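PDB 6I9A: Lys-gingipain W83 from Porphyromonas gingivalis, which cleaves proteins on the carboxyl side of lysine as a secreted cysteine peptidase and probable virulence factor, held here in complex with the inhibitor KYT-36. Local coordinates for residues A[112-117]-A[352-357]; A[100-105]-A[118-123]; A[289-294]-A[327-332]; A[54-59]-A[90-95]. One frame throughout, in Å; residues are numbered along the deposited sequence. Where two conformers were deposited one is given.

Contact 1: residues A[112-117]-A[352-357]. With CA (calcium ion), chain G.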
# COMPACT_ATOMS: atom_id res chain seq x y z
N TYR A 112 -19.09 6.06 4.94
CA TYR A 112 -17.97 6.45 4.06
C TYR A 112 -16.69 5.65 4.32
O TYR A 112 -15.62 5.95 3.75
CB TYR A 112 -17.70 7.95 4.08
CG TYR A 112 -17.50 8.55 5.46
CD1 TYR A 112 -16.43 8.15 6.27
CD2 TYR A 112 -18.38 9.50 5.96
CE1 TYR A 112 -16.25 8.68 7.55
CE2 TYR A 112 -18.20 10.05 7.22
CZ TYR A 112 -17.13 9.63 8.02
OH TYR A 112 -16.93 10.15 9.28
N PHE A 113 -16.78 4.61 5.16
CA PHE A 113 -15.65 3.75 5.41
C PHE A 113 -15.58 2.63 4.38
O PHE A 113 -16.59 1.91 4.21
CB PHE A 113 -15.69 3.12 6.79
CG PHE A 113 -15.52 4.10 7.92
CD1 PHE A 113 -14.25 4.47 8.35
CD2 PHE A 113 -16.62 4.68 8.52
CE1 PHE A 113 -14.09 5.37 9.42
CE2 PHE A 113 -16.46 5.58 9.59
CZ PHE A 113 -15.19 5.92 10.02
N PRO A 114 -14.47 2.43 3.72
CA PRO A 114 -14.36 1.31 2.76
C PRO A 114 -14.58 -0.05 3.39
O PRO A 114 -14.20 -0.28 4.55
CB PRO A 114 -12.91 1.40 2.26
CG PRO A 114 -12.53 2.84 2.50
CD PRO A 114 -13.22 3.21 3.79
N GLU A 115 -15.09 -0.98 2.57
CA GLU A 115 -15.18 -2.41 2.92
C GLU A 115 -13.95 -3.18 2.51
O GLU A 115 -13.79 -4.30 2.99
CB GLU A 115 -16.43 -3.03 2.23
CG GLU A 115 -17.67 -2.98 3.13
CD GLU A 115 -17.99 -1.59 3.64
OE1 GLU A 115 -17.69 -1.32 4.82
OE2 GLU A 115 -18.52 -0.76 2.86
N MET A 116 -13.14 -2.62 1.58
CA MET A 116 -11.98 -3.27 1.03
C MET A 116 -10.83 -2.28 0.95
O MET A 116 -11.08 -1.10 0.67
CB MET A 116 -12.27 -3.77 -0.40
CG MET A 116 -13.30 -4.91 -0.44
SD MET A 116 -14.00 -5.18 -2.10
CE MET A 116 -15.14 -3.77 -2.19
N TYR A 117 -9.60 -2.76 1.07
CA TYR A 117 -8.42 -1.92 0.80
C TYR A 117 -8.26 -1.77 -0.69
O TYR A 117 -8.04 -2.77 -1.40
CB TYR A 117 -7.18 -2.61 1.35
CG TYR A 117 -6.91 -2.46 2.83
CD1 TYR A 117 -7.37 -1.34 3.55
CD2 TYR A 117 -6.08 -3.35 3.50
CE1 TYR A 117 -7.02 -1.16 4.89
CE2 TYR A 117 -5.74 -3.18 4.84
CZ TYR A 117 -6.20 -2.07 5.52
OH TYR A 117 -5.88 -1.88 6.84
N TYR A 352 -14.42 13.94 3.80
CA TYR A 352 -13.53 14.47 2.79
C TYR A 352 -12.24 13.64 2.72
O TYR A 352 -11.77 13.31 1.64
CB TYR A 352 -13.23 15.94 3.13
CG TYR A 352 -12.36 16.66 2.14
CD1 TYR A 352 -10.98 16.47 2.14
CD2 TYR A 352 -12.89 17.63 1.29
CE1 TYR A 352 -10.16 17.20 1.28
CE2 TYR A 352 -12.07 18.36 0.44
CZ TYR A 352 -10.72 18.15 0.43
OH TYR A 352 -9.93 18.94 -0.38
N TYR A 353 -11.62 13.35 3.89
CA TYR A 353 -10.34 12.60 3.90
C TYR A 353 -10.49 11.20 3.32
O TYR A 353 -9.63 10.78 2.53
CB TYR A 353 -9.70 12.55 5.30
CG TYR A 353 -8.62 13.62 5.38
CD1 TYR A 353 -7.28 13.27 5.54
CD2 TYR A 353 -8.93 14.97 5.18
CE1 TYR A 353 -6.28 14.24 5.49
CE2 TYR A 353 -7.93 15.92 5.06
CZ TYR A 353 -6.61 15.55 5.21
OH TYR A 353 -5.64 16.51 5.11
N TRP A 354 -11.60 10.49 3.63
CA TRP A 354 -11.79 9.16 3.04
C TRP A 354 -11.96 9.27 1.55
O TRP A 354 -11.50 8.37 0.84
CB TRP A 354 -12.96 8.46 3.73
CG TRP A 354 -12.63 8.02 5.13
CD1 TRP A 354 -12.94 8.67 6.31
CD2 TRP A 354 -11.84 6.88 5.50
NE1 TRP A 354 -12.41 7.99 7.38
CE2 TRP A 354 -11.72 6.87 6.91
CE3 TRP A 354 -11.19 5.88 4.76
CZ2 TRP A 354 -11.01 5.88 7.61
CZ3 TRP A 354 -10.52 4.89 5.45
CH2 TRP A 354 -10.40 4.90 6.85
N GLU A 355 -12.59 10.34 1.02
CA GLU A 355 -12.68 10.55 -0.42
C GLU A 355 -11.34 11.02 -1.04
O GLU A 355 -11.14 10.86 -2.26
CB GLU A 355 -13.72 11.63 -0.74
CG GLU A 355 -15.17 11.22 -0.56
CD GLU A 355 -16.15 12.30 -0.96
OE1 GLU A 355 -15.76 13.49 -1.04
OE2 GLU A 355 -17.32 11.95 -1.22
N ALA A 356 -10.51 11.69 -0.26
CA ALA A 356 -9.34 12.38 -0.78
C ALA A 356 -8.13 11.48 -1.05
O ALA A 356 -7.52 11.53 -2.11
CB ALA A 356 -8.91 13.48 0.20
N TYR A 357 -7.73 10.70 -0.02
CA TYR A 357 -6.48 9.94 -0.10
C TYR A 357 -6.63 8.69 -0.92
O TYR A 357 -7.66 7.98 -0.85
CB TYR A 357 -5.93 9.68 1.30
CG TYR A 357 -5.00 10.79 1.77
CD1 TYR A 357 -5.49 11.93 2.41
CD2 TYR A 357 -3.64 10.74 1.49
CE1 TYR A 357 -4.63 12.96 2.80
CE2 TYR A 357 -2.78 11.76 1.90
CZ TYR A 357 -3.28 12.86 2.56
OH TYR A 357 -2.38 13.82 2.96
CA CA G . -18.63 0.96 4.69
O HOH W 1 -18.21 0.66 7.02
O HOH W 2 -19.54 2.20 2.82

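Contact 2: residues A[100-105]-A[118-123]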
# COMPACT_ATOMS: atom_id res chain seq x y z
N VAL A 100 -11.93 13.73 -8.34
CA VAL A 100 -12.08 12.29 -8.57
C VAL A 100 -11.75 11.52 -7.30
O VAL A 100 -10.82 11.84 -6.54
CB VAL A 100 -11.23 11.84 -9.79
CG1 VAL A 100 -9.71 11.90 -9.51
CG2 VAL A 100 -11.67 10.46 -10.28
N THR A 101 -12.48 10.40 -7.11
CA THR A 101 -12.23 9.46 -6.03
C THR A 101 -12.60 8.08 -6.50
O THR A 101 -13.52 7.87 -7.32
CB THR A 101 -13.04 9.80 -4.74
OG1 THR A 101 -12.66 8.95 -3.66
CG2 THR A 101 -14.57 9.72 -4.91
N ASP A 102 -11.91 7.12 -5.88
CA ASP A 102 -12.20 5.69 -6.01
C ASP A 102 -12.96 5.18 -4.78
O ASP A 102 -13.29 4.00 -4.70
CB ASP A 102 -10.91 4.86 -6.17
CG ASP A 102 -10.29 4.99 -7.53
OD1 ASP A 102 -11.03 5.31 -8.48
OD2 ASP A 102 -9.04 4.74 -7.66
N LEU A 103 -13.26 6.08 -3.81
CA LEU A 103 -13.87 5.61 -2.57
C LEU A 103 -15.13 4.81 -2.80
O LEU A 103 -15.37 3.81 -2.07
CB LEU A 103 -14.23 6.82 -1.68
CG LEU A 103 -14.90 6.45 -0.34
CD1 LEU A 103 -14.03 5.59 0.55
CD2 LEU A 103 -15.33 7.70 0.40
N TYR A 104 -15.98 5.25 -3.75
CA TYR A 104 -17.31 4.62 -3.85
C TYR A 104 -17.28 3.26 -4.56
O TYR A 104 -18.27 2.54 -4.47
CB TYR A 104 -18.28 5.61 -4.46
CG TYR A 104 -18.44 6.76 -3.48
CD1 TYR A 104 -17.89 8.02 -3.76
CD2 TYR A 104 -19.01 6.56 -2.23
CE1 TYR A 104 -17.94 9.05 -2.82
CE2 TYR A 104 -19.06 7.57 -1.28
CZ TYR A 104 -18.53 8.82 -1.59
OH TYR A 104 -18.52 9.81 -0.63
N TYR A 105 -16.15 2.87 -5.12
CA TYR A 105 -16.02 1.46 -5.52
C TYR A 105 -15.87 0.58 -4.27
O TYR A 105 -16.37 -0.55 -4.25
CB TYR A 105 -14.78 1.25 -6.40
CG TYR A 105 -14.88 1.94 -7.76
CD1 TYR A 105 -15.98 1.72 -8.60
CD2 TYR A 105 -13.88 2.80 -8.20
CE1 TYR A 105 -16.08 2.36 -9.84
CE2 TYR A 105 -13.97 3.46 -9.43
CZ TYR A 105 -15.07 3.23 -10.25
OH TYR A 105 -15.18 3.88 -11.45
N THR A 118 -8.43 -0.56 -1.20
CA THR A 118 -8.46 -0.28 -2.62
C THR A 118 -7.24 0.45 -3.06
O THR A 118 -6.81 1.43 -2.42
CB THR A 118 -9.74 0.54 -2.90
OG1 THR A 118 -10.86 -0.27 -2.49
CG2 THR A 118 -9.91 0.88 -4.36
N PHE A 119 -6.70 0.06 -4.21
CA PHE A 119 -5.57 0.75 -4.82
C PHE A 119 -5.76 0.71 -6.30
O PHE A 119 -6.47 -0.14 -6.84
CB PHE A 119 -4.23 0.16 -4.37
CG PHE A 119 -4.08 -1.32 -4.69
CD1 PHE A 119 -3.55 -1.74 -5.91
CD2 PHE A 119 -4.39 -2.30 -3.72
CE1 PHE A 119 -3.34 -3.08 -6.16
CE2 PHE A 119 -4.21 -3.64 -4.02
CZ PHE A 119 -3.67 -4.02 -5.22
N ARG A 120 -5.06 1.62 -6.99
CA ARG A 120 -5.18 1.75 -8.43
C ARG A 120 -3.81 1.68 -9.09
O ARG A 120 -2.95 2.52 -8.84
CB ARG A 120 -5.91 3.05 -8.82
CG ARG A 120 -5.96 3.32 -10.33
CD ARG A 120 -6.60 4.65 -10.64
NE ARG A 120 -8.04 4.67 -10.39
CZ ARG A 120 -8.96 4.70 -11.35
NH1 ARG A 120 -8.62 4.49 -12.64
NH2 ARG A 120 -10.23 4.89 -11.05
N MET A 121 -3.61 0.65 -9.92
CA MET A 121 -2.44 0.50 -10.76
C MET A 121 -2.76 1.29 -12.02
O MET A 121 -3.28 0.75 -13.00
CB MET A 121 -2.20 -0.99 -11.05
CG MET A 121 -2.09 -1.84 -9.78
SD MET A 121 -0.43 -1.82 -9.09
CE MET A 121 0.20 -3.05 -10.05
N SER A 122 -2.54 2.60 -11.98
CA SER A 122 -2.91 3.47 -13.10
C SER A 122 -1.83 3.47 -14.17
O SER A 122 -0.68 3.87 -13.89
CB SER A 122 -3.16 4.90 -12.61
OG SER A 122 -3.48 5.64 -13.78
N ALA A 123 -2.20 3.06 -15.38
CA ALA A 123 -1.28 2.98 -16.50
C ALA A 123 -2.00 3.44 -17.74
O ALA A 123 -3.20 3.19 -17.86
CB ALA A 123 -0.79 1.55 -16.67

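Contact 3: residues A[289-294]-A[327-332]. With NA (sodium ion), chain F.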
# COMPACT_ATOMS: atom_id res chain seq x y z
N TYR A 289 -1.75 16.69 9.86
CA TYR A 289 -0.96 16.54 11.09
C TYR A 289 -1.42 15.28 11.84
O TYR A 289 -0.63 14.44 12.21
CB TYR A 289 -1.10 17.83 11.90
CG TYR A 289 -0.29 17.99 13.16
CD1 TYR A 289 1.02 17.49 13.27
CD2 TYR A 289 -0.75 18.81 14.18
CE1 TYR A 289 1.79 17.77 14.39
CE2 TYR A 289 0.04 19.14 15.26
CZ TYR A 289 1.31 18.62 15.37
OH TYR A 289 2.13 18.93 16.46
N TYR A 290 -2.72 15.19 12.07
CA TYR A 290 -3.25 14.03 12.78
C TYR A 290 -3.01 12.75 12.00
O TYR A 290 -2.68 11.72 12.58
CB TYR A 290 -4.79 14.16 13.01
CG TYR A 290 -5.19 15.49 13.63
CD1 TYR A 290 -4.53 15.99 14.74
CD2 TYR A 290 -6.28 16.20 13.14
CE1 TYR A 290 -4.88 17.22 15.29
CE2 TYR A 290 -6.66 17.42 13.70
CZ TYR A 290 -5.96 17.91 14.78
OH TYR A 290 -6.34 19.12 15.32
N TRP A 291 -3.16 12.84 10.66
CA TRP A 291 -2.94 11.67 9.78
C TRP A 291 -1.62 11.01 10.08
O TRP A 291 -1.55 9.80 10.28
CB TRP A 291 -3.03 12.17 8.34
CG TRP A 291 -3.23 11.15 7.27
CD1 TRP A 291 -4.41 10.89 6.64
CD2 TRP A 291 -2.23 10.38 6.58
NE1 TRP A 291 -4.23 10.01 5.62
CE2 TRP A 291 -2.89 9.69 5.53
CE3 TRP A 291 -0.85 10.22 6.71
CZ2 TRP A 291 -2.22 8.89 4.61
CZ3 TRP A 291 -0.18 9.37 5.84
CH2 TRP A 291 -0.86 8.73 4.78
N SER A 292 -0.55 11.81 10.17
CA SER A 292 0.78 11.24 10.41
C SER A 292 1.08 10.91 11.84
O SER A 292 1.68 9.86 12.11
CB SER A 292 1.90 12.15 9.91
OG SER A 292 1.84 12.30 8.49
N VAL A 293 0.72 11.79 12.81
CA VAL A 293 1.14 11.66 14.20
C VAL A 293 0.12 11.01 15.11
O VAL A 293 0.49 10.37 16.12
CB VAL A 293 1.43 13.10 14.69
CG1 VAL A 293 1.54 13.20 16.20
CG2 VAL A 293 2.70 13.64 14.04
N GLY A 294 -1.17 11.22 14.80
CA GLY A 294 -2.28 10.82 15.67
C GLY A 294 -3.08 12.04 16.07
O GLY A 294 -2.63 13.20 15.97
N SER A 327 -2.85 -0.09 4.52
CA SER A 327 -3.12 0.12 5.94
C SER A 327 -2.47 1.39 6.47
O SER A 327 -2.96 1.94 7.46
CB SER A 327 -2.70 -1.10 6.76
OG SER A 327 -1.29 -1.19 6.88
N ILE A 328 -1.37 1.86 5.88
CA ILE A 328 -0.73 3.13 6.34
C ILE A 328 -1.72 4.26 6.08
O ILE A 328 -1.96 5.12 6.94
CB ILE A 328 0.61 3.36 5.63
CG1 ILE A 328 1.59 2.22 5.98
CG2 ILE A 328 1.18 4.71 5.98
CD1 ILE A 328 2.88 2.27 5.17
N MET A 329 -2.31 4.28 4.86
CA MET A 329 -3.30 5.31 4.50
C MET A 329 -4.54 5.21 5.38
O MET A 329 -5.06 6.22 5.84
CB MET A 329 -3.64 5.16 3.02
CG MET A 329 -4.64 6.21 2.52
SD MET A 329 -4.96 6.08 0.76
CE MET A 329 -6.18 4.77 0.71
N TRP A 330 -4.99 3.97 5.63
CA TRP A 330 -6.16 3.70 6.47
C TRP A 330 -5.94 4.30 7.85
O TRP A 330 -6.79 4.99 8.40
CB TRP A 330 -6.33 2.18 6.56
CG TRP A 330 -7.59 1.79 7.26
CD1 TRP A 330 -7.76 1.59 8.59
CD2 TRP A 330 -8.83 1.47 6.64
NE1 TRP A 330 -9.07 1.18 8.84
CE2 TRP A 330 -9.73 1.10 7.66
CE3 TRP A 330 -9.26 1.48 5.32
CZ2 TRP A 330 -11.06 0.73 7.37
CZ3 TRP A 330 -10.55 1.12 5.04
CH2 TRP A 330 -11.43 0.76 6.05
N ALA A 331 -4.78 4.02 8.47
CA ALA A 331 -4.46 4.52 9.82
C ALA A 331 -4.47 6.05 9.83
O ALA A 331 -4.96 6.66 10.79
CB ALA A 331 -3.10 3.97 10.25
N GLY A 332 -3.91 6.69 8.80
CA GLY A 332 -3.92 8.16 8.76
C GLY A 332 -5.33 8.68 8.74
O GLY A 332 -5.70 9.60 9.48
NA NA F . 0.52 9.03 18.03
O HOH W 3 0.34 7.52 19.95

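Contact 4: residues A[54-59]-A[90-95]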
# COMPACT_ATOMS: atom_id res chain seq x y z
N THR A 54 -18.61 -1.21 -18.74
CA THR A 54 -17.56 -0.23 -19.02
C THR A 54 -17.80 1.13 -18.35
O THR A 54 -17.01 2.05 -18.54
CB THR A 54 -17.46 -0.03 -20.57
OG1 THR A 54 -18.76 0.34 -21.06
CG2 THR A 54 -16.97 -1.26 -21.27
N THR A 55 -18.86 1.27 -17.54
CA THR A 55 -19.17 2.57 -16.95
C THR A 55 -18.92 2.60 -15.46
O THR A 55 -18.87 1.54 -14.82
CB THR A 55 -20.66 2.94 -17.20
OG1 THR A 55 -21.48 1.99 -16.53
CG2 THR A 55 -21.01 3.03 -18.69
N ASN A 56 -18.82 3.79 -14.88
CA ASN A 56 -18.68 3.87 -13.44
C ASN A 56 -19.82 3.10 -12.75
O ASN A 56 -19.56 2.33 -11.79
CB ASN A 56 -18.72 5.32 -13.00
CG ASN A 56 -18.57 5.43 -11.51
OD1 ASN A 56 -17.55 5.03 -10.95
ND2 ASN A 56 -19.54 6.02 -10.84
N ALA A 57 -21.08 3.31 -13.22
CA ALA A 57 -22.20 2.65 -12.58
C ALA A 57 -22.13 1.12 -12.66
O ALA A 57 -22.39 0.44 -11.67
CB ALA A 57 -23.51 3.12 -13.19
N SER A 58 -21.76 0.57 -13.84
CA SER A 58 -21.75 -0.88 -13.98
C SER A 58 -20.58 -1.47 -13.17
O SER A 58 -20.74 -2.50 -12.53
CB SER A 58 -21.67 -1.27 -15.47
OG SER A 58 -20.40 -1.00 -16.06
N ILE A 59 -19.41 -0.82 -13.24
CA ILE A 59 -18.25 -1.34 -12.54
C ILE A 59 -18.49 -1.31 -11.03
O ILE A 59 -18.19 -2.29 -10.33
CB ILE A 59 -16.98 -0.53 -12.95
CG1 ILE A 59 -16.62 -0.81 -14.42
CG2 ILE A 59 -15.80 -0.83 -11.97
CD1 ILE A 59 -15.68 0.22 -14.99
N SER A 90 -13.40 5.00 -14.39
CA SER A 90 -13.40 6.46 -14.25
C SER A 90 -13.27 7.02 -12.85
O SER A 90 -12.84 8.18 -12.74
CB SER A 90 -14.67 7.05 -14.85
OG SER A 90 -15.79 6.54 -14.16
N GLY A 91 -13.66 6.29 -11.84
CA GLY A 91 -13.93 6.91 -10.54
C GLY A 91 -15.14 7.86 -10.66
O GLY A 91 -15.86 7.85 -11.67
N GLU A 92 -15.38 8.67 -9.63
CA GLU A 92 -16.47 9.65 -9.71
C GLU A 92 -16.06 10.83 -8.86
O GLU A 92 -15.08 10.76 -8.10
CB GLU A 92 -17.83 9.07 -9.30
CG GLU A 92 -17.93 8.68 -7.83
CD GLU A 92 -19.25 8.00 -7.54
OE1 GLU A 92 -19.42 6.82 -7.93
OE2 GLU A 92 -20.12 8.64 -6.92
N LYS A 93 -16.83 11.90 -8.94
CA LYS A 93 -16.54 13.12 -8.20
C LYS A 93 -16.93 12.93 -6.73
O LYS A 93 -18.05 12.50 -6.44
CB LYS A 93 -17.35 14.26 -8.86
CG LYS A 93 -17.02 15.66 -8.42
CD LYS A 93 -17.76 16.70 -9.27
CE LYS A 93 -18.16 17.91 -8.46
NZ LYS A 93 -19.55 17.78 -7.97
N GLY A 94 -16.03 13.24 -5.81
CA GLY A 94 -16.37 13.16 -4.39
C GLY A 94 -17.49 14.13 -4.02
O GLY A 94 -17.57 15.22 -4.58
N LYS A 95 -18.35 13.71 -3.08
CA LYS A 95 -19.46 14.54 -2.56
C LYS A 95 -18.87 15.73 -1.81
O LYS A 95 -19.40 16.85 -1.89
CB LYS A 95 -20.37 13.73 -1.61
CG LYS A 95 -21.50 14.57 -0.95
CD LYS A 95 -22.41 13.83 0.04
CE LYS A 95 -23.32 14.85 0.67
NZ LYS A 95 -24.43 14.21 1.40
O HOH W 4 -15.42 3.77 -16.20
O HOH W 5 -17.23 4.98 -8.04
O HOH W 6 -17.86 5.79 -16.60

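Contact 1: residues A[112-117]-A[352-357]
With CG set between its own backbone N and carbonyl carbon (chi1 53°), Y112 swings its ring back toward W354, whose indole leans off the helix to meet it with CG beside the backbone N (chi1 -72°). The two rings run roughly parallel but have slid apart, so they barely overlap; contact is confined to one side of each ring, Y112 CD1 lying 3.5 Å from W354 CD1. F113 behaves differently. Its ring is inclined at 61° to the five-membered ring of the indole, an oblique pairing in which F113 CD1 comes 3.6 Å from W354 CZ2. P114 completes the set at the six-membered ring, its CD 3.5 Å from W354 CE3. No hydrogen bond crosses this aromatic cluster, and Y112 O is buried by it without a partner; the indole N-H is engaged by T337. The same loop binds calcium, so one short segment supplies both metal ligands and packing side chains. F113 O is 2.3 Å from the calcium ion and E115 grips it with both carboxylate oxygens, while D109, D111 and two waters complete the site. The loop thus joins the catalytic domain's helix 350-356, and it is bordered by helix 103-106 at L103, by helix 325-342, whose W330 meets both P114 and W354, and by the start of strand 117-121.

Contact 2: residues A[100-105]-A[118-123]
D102 and T118 mark the nearest backbone approach, their CA atoms 7.8 Å apart, and since no main-chain bond spans that gap the joining is left to side chains. R120 takes D102 side-on, with one nitrogen to each carboxylate oxygen: NH2 lies 2.7 Å from D102 OD1 and NE 2.9 Å from D102 OD2. Both bonds are almost straight and use the syn lone pairs, and the two flat groups are only 17° from coplanar. The arginine reaches this position by an extended start (CG anti to the backbone N, chi1 175°) followed by a bend at chi3. Its remaining nitrogen NH1 donates to G84 O, so the buried guanidinium is held against rotation from two directions. The setting is the caspase-like fold of the gingipains, which here holds a four-stranded parallel sheet and a six-stranded mixed sheet: R120 belongs to strand 117-121, at the border of the parallel sheet, and its backbone pairs with V359 and G361 of strand 357-361 in the mixed one. D102 in turn sits just where strand 100-101 gives way to a helical turn; T101 OG1 accepts from L103 N at 2.9 Å, capping that turn, and H358 bonds to D102 N. Y105 presents a ring edge to R120, CE2 being 4.3 Å from NH2, while its hydroxyl is bonded to G91. Close by lie F254 and D85, ligands of a second calcium.

Contact 3: residues A[289-294]-A[327-332]
W291 lays its indole flat over the backbone of G332, a compact example of a glycine serving as the platform for a ring. G332 CA stands 3.4 Å from the centroid of the five-membered ring and only 8° off its normal, a CH-pi contact made possible by the bare alpha carbon. Beside the ring, where the main chains come closest, they exchange weak CA-H...O contacts in both directions, W291 CA to G332 O at 3.5 Å and G332 CA to W291 O at 3.3 Å. Further out along the indole, CZ2 reaches M329 CA at 3.7 Å. A chi1 of -163° swings the indole to the side of the carbonyl carbon, and N333 holds its NE1 by a hydrogen bond. On the opposite face Y357 stacks, so the indole is sandwiched. At the C-terminal end of helix 285-293, well away from the indole, V293 O binds a sodium ion at 2.3 Å, in a site shared with Y174, T308, S309, D314 and a water. Helix 285-293 thereby crosses helix 325-342, the local axes 8.7 Å apart at closest; strand 242-247 backs W291 through I245 and N247, and helix 312-317 covers I328 and A331.

Contact 4: residues A[54-59]-A[90-95]
N56 and E92 make the one direct hydrogen bond between the two segments, ND2 to OE1 at 3.0 Å and nearly straight. The donor keeps the acceptor close to the amide plane, yet the nitrogen comes in from above the carboxylate, 49° out of its plane, with the two flat groups 76° apart. A water seconds the bond by donating both to N56 OD1 and to E92 OE1, each at 2.9 Å, and K60 adds a salt bridge to the same carboxylate oxygen, which would be expected to favour its negative charge. The amide oxygen faces G91 O at 3.4 Å, two acceptors that cannot bond; besides the water it receives a weak hydrogen bond from Y105. A fully extended first torsion (chi1 -180°) carries the amide to E92, and N56 CB comes 3.4 Å from S90 OG. That hydroxyl donates to G91 O, while a further water links it to N56 N. The next shell is the capping box at the helix start: S58 N donates to T55 OG1 and T55 N to S58 OG, 3.1 Å in both cases, a reciprocal exchange across the first turn. Thus the N-terminal end of helix 56-72 meets strand 92-93 and the turn that leads into it; the strand pairs with strand 100-101, while Y104 and Y105 of helix 103-106 pack beside E92, S90 and I59.

How the contacts relate
Read from the N terminus, contact 4 closes first, drawing the start of helix 56-72 to strand 92-93 and the turn that leads into it. Contact 2 follows in series, a short loop joining the end of the small two-stranded sheet to strand 117-121; its Y105 bonds weakly back to N56, and T101 pairs with E92 through the backbone. Contact 1 opens inside that loop, so the two cross, and it closes only at helix 350-356, where E355 bonds to Y104 and T101 of contact 2 and to K95 of contact 4. Contact 3 is nested within contact 1 and joins two helices beside the six-stranded sheet, its W330 packing on P114 and Y117.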